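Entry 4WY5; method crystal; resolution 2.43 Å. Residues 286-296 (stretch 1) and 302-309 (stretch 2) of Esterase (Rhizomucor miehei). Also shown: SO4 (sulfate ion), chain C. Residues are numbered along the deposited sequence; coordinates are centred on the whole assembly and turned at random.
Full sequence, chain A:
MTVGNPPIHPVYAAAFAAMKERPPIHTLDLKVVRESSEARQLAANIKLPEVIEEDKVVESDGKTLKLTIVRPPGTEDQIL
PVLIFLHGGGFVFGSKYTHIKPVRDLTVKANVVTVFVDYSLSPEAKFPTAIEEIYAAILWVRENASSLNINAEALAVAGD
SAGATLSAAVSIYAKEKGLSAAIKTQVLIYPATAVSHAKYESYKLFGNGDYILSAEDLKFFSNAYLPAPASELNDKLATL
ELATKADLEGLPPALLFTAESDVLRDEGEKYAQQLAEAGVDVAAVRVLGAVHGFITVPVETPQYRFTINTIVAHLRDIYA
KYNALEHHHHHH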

# COMPACT_ATOMS: atom_id res chain seq x y z
N ARG A 286 2.68 0.91 6.32
CA ARG A 286 2.90 -0.22 7.25
C ARG A 286 1.97 -1.37 6.86
O ARG A 286 0.74 -1.18 6.79
CB ARG A 286 2.65 0.18 8.72
CG ARG A 286 2.86 -0.97 9.73
CD ARG A 286 2.38 -0.63 11.16
NE ARG A 286 3.21 0.42 11.75
CZ ARG A 286 3.13 0.84 13.01
NH1 ARG A 286 2.26 0.31 13.85
NH2 ARG A 286 3.96 1.80 13.42
N VAL A 287 2.54 -2.55 6.61
CA VAL A 287 1.73 -3.72 6.17
C VAL A 287 1.25 -4.57 7.36
O VAL A 287 2.07 -5.13 8.10
CB VAL A 287 2.52 -4.66 5.24
CG1 VAL A 287 1.61 -5.77 4.68
CG2 VAL A 287 3.18 -3.86 4.13
N LEU A 288 -0.06 -4.67 7.53
CA LEU A 288 -0.64 -5.39 8.67
C LEU A 288 -0.59 -6.91 8.54
O LEU A 288 -0.86 -7.47 7.47
CB LEU A 288 -2.10 -4.96 8.88
CG LEU A 288 -2.44 -3.78 9.82
CD1 LEU A 288 -1.47 -2.62 9.73
CD2 LEU A 288 -3.85 -3.28 9.56
N GLY A 289 -0.23 -7.58 9.63
CA GLY A 289 -0.16 -9.03 9.69
C GLY A 289 1.15 -9.66 9.25
O GLY A 289 1.28 -10.89 9.25
N ALA A 290 2.12 -8.83 8.85
CA ALA A 290 3.35 -9.36 8.25
C ALA A 290 4.55 -9.30 9.19
O ALA A 290 4.57 -8.53 10.15
CB ALA A 290 3.68 -8.63 6.95
N VAL A 291 5.56 -10.12 8.89
CA VAL A 291 6.79 -10.17 9.68
C VAL A 291 7.94 -9.80 8.75
O VAL A 291 7.76 -9.74 7.53
CB VAL A 291 7.02 -11.57 10.28
CG1 VAL A 291 5.88 -11.95 11.21
CG2 VAL A 291 7.13 -12.59 9.17
N HIS A 292 9.12 -9.57 9.32
CA HIS A 292 10.31 -9.24 8.52
C HIS A 292 10.66 -10.33 7.49
O HIS A 292 10.51 -11.52 7.75
CB HIS A 292 11.52 -9.01 9.45
CG HIS A 292 12.74 -8.52 8.75
ND1 HIS A 292 12.93 -7.20 8.42
CD2 HIS A 292 13.83 -9.18 8.29
CE1 HIS A 292 14.09 -7.06 7.80
NE2 HIS A 292 14.66 -8.24 7.71
N GLY A 293 11.09 -9.90 6.30
CA GLY A 293 11.54 -10.79 5.23
C GLY A 293 10.48 -11.45 4.35
O GLY A 293 10.82 -12.30 3.51
N PHE A 294 9.22 -11.02 4.46
CA PHE A 294 8.12 -11.81 3.90
C PHE A 294 8.13 -11.93 2.38
O PHE A 294 7.52 -12.83 1.84
CB PHE A 294 6.74 -11.27 4.37
CG PHE A 294 6.37 -9.92 3.80
CD1 PHE A 294 5.60 -9.81 2.63
CD2 PHE A 294 6.72 -8.74 4.48
CE1 PHE A 294 5.22 -8.53 2.12
CE2 PHE A 294 6.36 -7.48 3.99
CZ PHE A 294 5.60 -7.37 2.81
N ILE A 295 8.88 -11.08 1.70
CA ILE A 295 8.86 -11.12 0.25
C ILE A 295 9.51 -12.40 -0.29
O ILE A 295 9.20 -12.81 -1.42
CB ILE A 295 9.56 -9.86 -0.37
CG1 ILE A 295 8.93 -9.49 -1.72
CG2 ILE A 295 11.04 -10.07 -0.58
CD1 ILE A 295 7.50 -8.98 -1.60
N THR A 296 10.35 -13.07 0.51
CA THR A 296 10.98 -14.33 0.06
C THR A 296 10.33 -15.61 0.62
O THR A 296 10.89 -16.69 0.49
CB THR A 296 12.49 -14.40 0.43
OG1 THR A 296 12.68 -13.96 1.78
CG2 THR A 296 13.34 -13.54 -0.52
N PRO A 302 -1.98 -13.02 1.18
CA PRO A 302 -2.55 -11.79 0.61
C PRO A 302 -1.59 -10.60 0.63
O PRO A 302 -1.69 -9.75 -0.27
CB PRO A 302 -3.77 -11.51 1.50
CG PRO A 302 -4.16 -12.85 2.05
CD PRO A 302 -2.87 -13.63 2.19
N GLN A 303 -0.67 -10.54 1.59
CA GLN A 303 0.27 -9.42 1.62
C GLN A 303 1.44 -9.62 0.64
O GLN A 303 1.99 -8.63 0.15
CB GLN A 303 0.79 -9.13 3.06
CG GLN A 303 0.94 -10.27 4.02
CD GLN A 303 -0.36 -10.70 4.68
OE1 GLN A 303 -1.04 -11.61 4.19
NE2 GLN A 303 -0.71 -10.08 5.81
N TYR A 304 1.81 -10.86 0.31
CA TYR A 304 2.82 -11.05 -0.75
C TYR A 304 2.27 -10.55 -2.09
O TYR A 304 2.96 -9.84 -2.83
CB TYR A 304 3.25 -12.53 -0.91
CG TYR A 304 4.16 -12.73 -2.13
CD1 TYR A 304 5.55 -12.57 -2.02
CD2 TYR A 304 3.63 -13.01 -3.39
CE1 TYR A 304 6.39 -12.72 -3.12
CE2 TYR A 304 4.45 -13.15 -4.51
CZ TYR A 304 5.83 -13.00 -4.36
OH TYR A 304 6.66 -13.13 -5.44
N ARG A 305 1.03 -10.92 -2.39
CA ARG A 305 0.38 -10.51 -3.65
C ARG A 305 0.18 -8.96 -3.73
O ARG A 305 0.51 -8.34 -4.74
CB ARG A 305 -0.96 -11.25 -3.79
CG ARG A 305 -1.68 -11.12 -5.12
CD ARG A 305 -2.91 -12.07 -5.23
NE ARG A 305 -3.88 -11.89 -4.14
CZ ARG A 305 -4.07 -12.76 -3.14
NH1 ARG A 305 -3.37 -13.89 -3.07
NH2 ARG A 305 -4.99 -12.50 -2.20
N PHE A 306 -0.32 -8.36 -2.66
CA PHE A 306 -0.49 -6.90 -2.60
C PHE A 306 0.84 -6.19 -2.87
O PHE A 306 0.92 -5.28 -3.67
CB PHE A 306 -1.05 -6.48 -1.22
CG PHE A 306 -0.93 -5.00 -0.92
CD1 PHE A 306 -1.92 -4.09 -1.33
CD2 PHE A 306 0.16 -4.50 -0.23
CE1 PHE A 306 -1.81 -2.72 -1.06
CE2 PHE A 306 0.29 -3.13 0.04
CZ PHE A 306 -0.70 -2.24 -0.37
N THR A 307 1.91 -6.66 -2.24
CA THR A 307 3.17 -5.93 -2.30
C THR A 307 3.78 -6.02 -3.69
O THR A 307 4.25 -5.01 -4.22
CB THR A 307 4.17 -6.44 -1.23
OG1 THR A 307 3.55 -6.37 0.06
CG2 THR A 307 5.43 -5.60 -1.24
N ILE A 308 3.73 -7.20 -4.31
CA ILE A 308 4.20 -7.32 -5.70
C ILE A 308 3.40 -6.42 -6.66
O ILE A 308 3.98 -5.60 -7.36
CB ILE A 308 4.14 -8.79 -6.20
CG1 ILE A 308 5.19 -9.64 -5.48
CG2 ILE A 308 4.37 -8.85 -7.70
CD1 ILE A 308 6.64 -9.18 -5.74
N ASN A 309 2.07 -6.53 -6.64
CA ASN A 309 1.23 -5.70 -7.53
C ASN A 309 1.41 -4.19 -7.32
O ASN A 309 1.37 -3.42 -8.28
CB ASN A 309 -0.26 -6.04 -7.35
CG ASN A 309 -0.61 -7.42 -7.88
OD1 ASN A 309 0.19 -8.06 -8.56
ND2 ASN A 309 -1.85 -7.86 -7.61
S SO4 C . 1.49 2.17 17.16
O1 SO4 C . 2.12 0.95 16.66
O2 SO4 C . 2.04 3.33 16.44
O3 SO4 C . 0.05 2.06 16.92
O4 SO4 C . 1.73 2.31 18.61

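A segment that turns a corner after a strand packs against one side of a helix in a small, mostly apolar contact, with a single weak hydrogen bond across it. Together the two stretches bury 401 Å².

Stretch 2 is helical throughout. It presents Q303, Y304, T307 and I308 to stretch 1, and Q303 is covered most. Q303 CB lies 3.8 Å from V287 CG1, and Q303 CG lies 4.3 Å from A290 CB. The aliphatic part of the glutamine thus packs on two small apolar side chains that point toward the helix. Its amide end reaches the corner at L288 and G289, where Q303 NE2 donates to L288 O at 3.1 Å. The N-H...acceptor angle is 126°, so the bond is weak. The L288 side chain starts sideways and its end leads away, so the backbone carbonyl makes the contact.

G289 lies in the type II turn from V287 to A290. Its phi/psi of 87/0 would jam a CB against the carbonyl O of L288. An ideal CB of G289 would also sit a tight 3.1 Å from Q303 NE2.

A second type II turn, V291 to F294, leads into a short 3-10 segment. F294 points toward the helix. T307 OG1 lies near the plane of its ring, at the edge, 3.4 Å from F294 CE1. T307 OG1 itself donates to Q303 O at 2.7 Å, within the helix, so this polar group is satisfied beside an aromatic ring.

I295 leaves its backbone sideways, but its end comes nearer the helix. I295 CD1 lies 4.1 Å from Y304 CD1, 4.0 Å from T307 CG2 and 4.2 Å from I308 CD1. A long, branched apolar side chain suits this buried site. I295 O approaches the edge of the tyrosine ring, 3.3 Å from Y304 CE1. Y304 OH is hydrogen-bonded elsewhere in the structure.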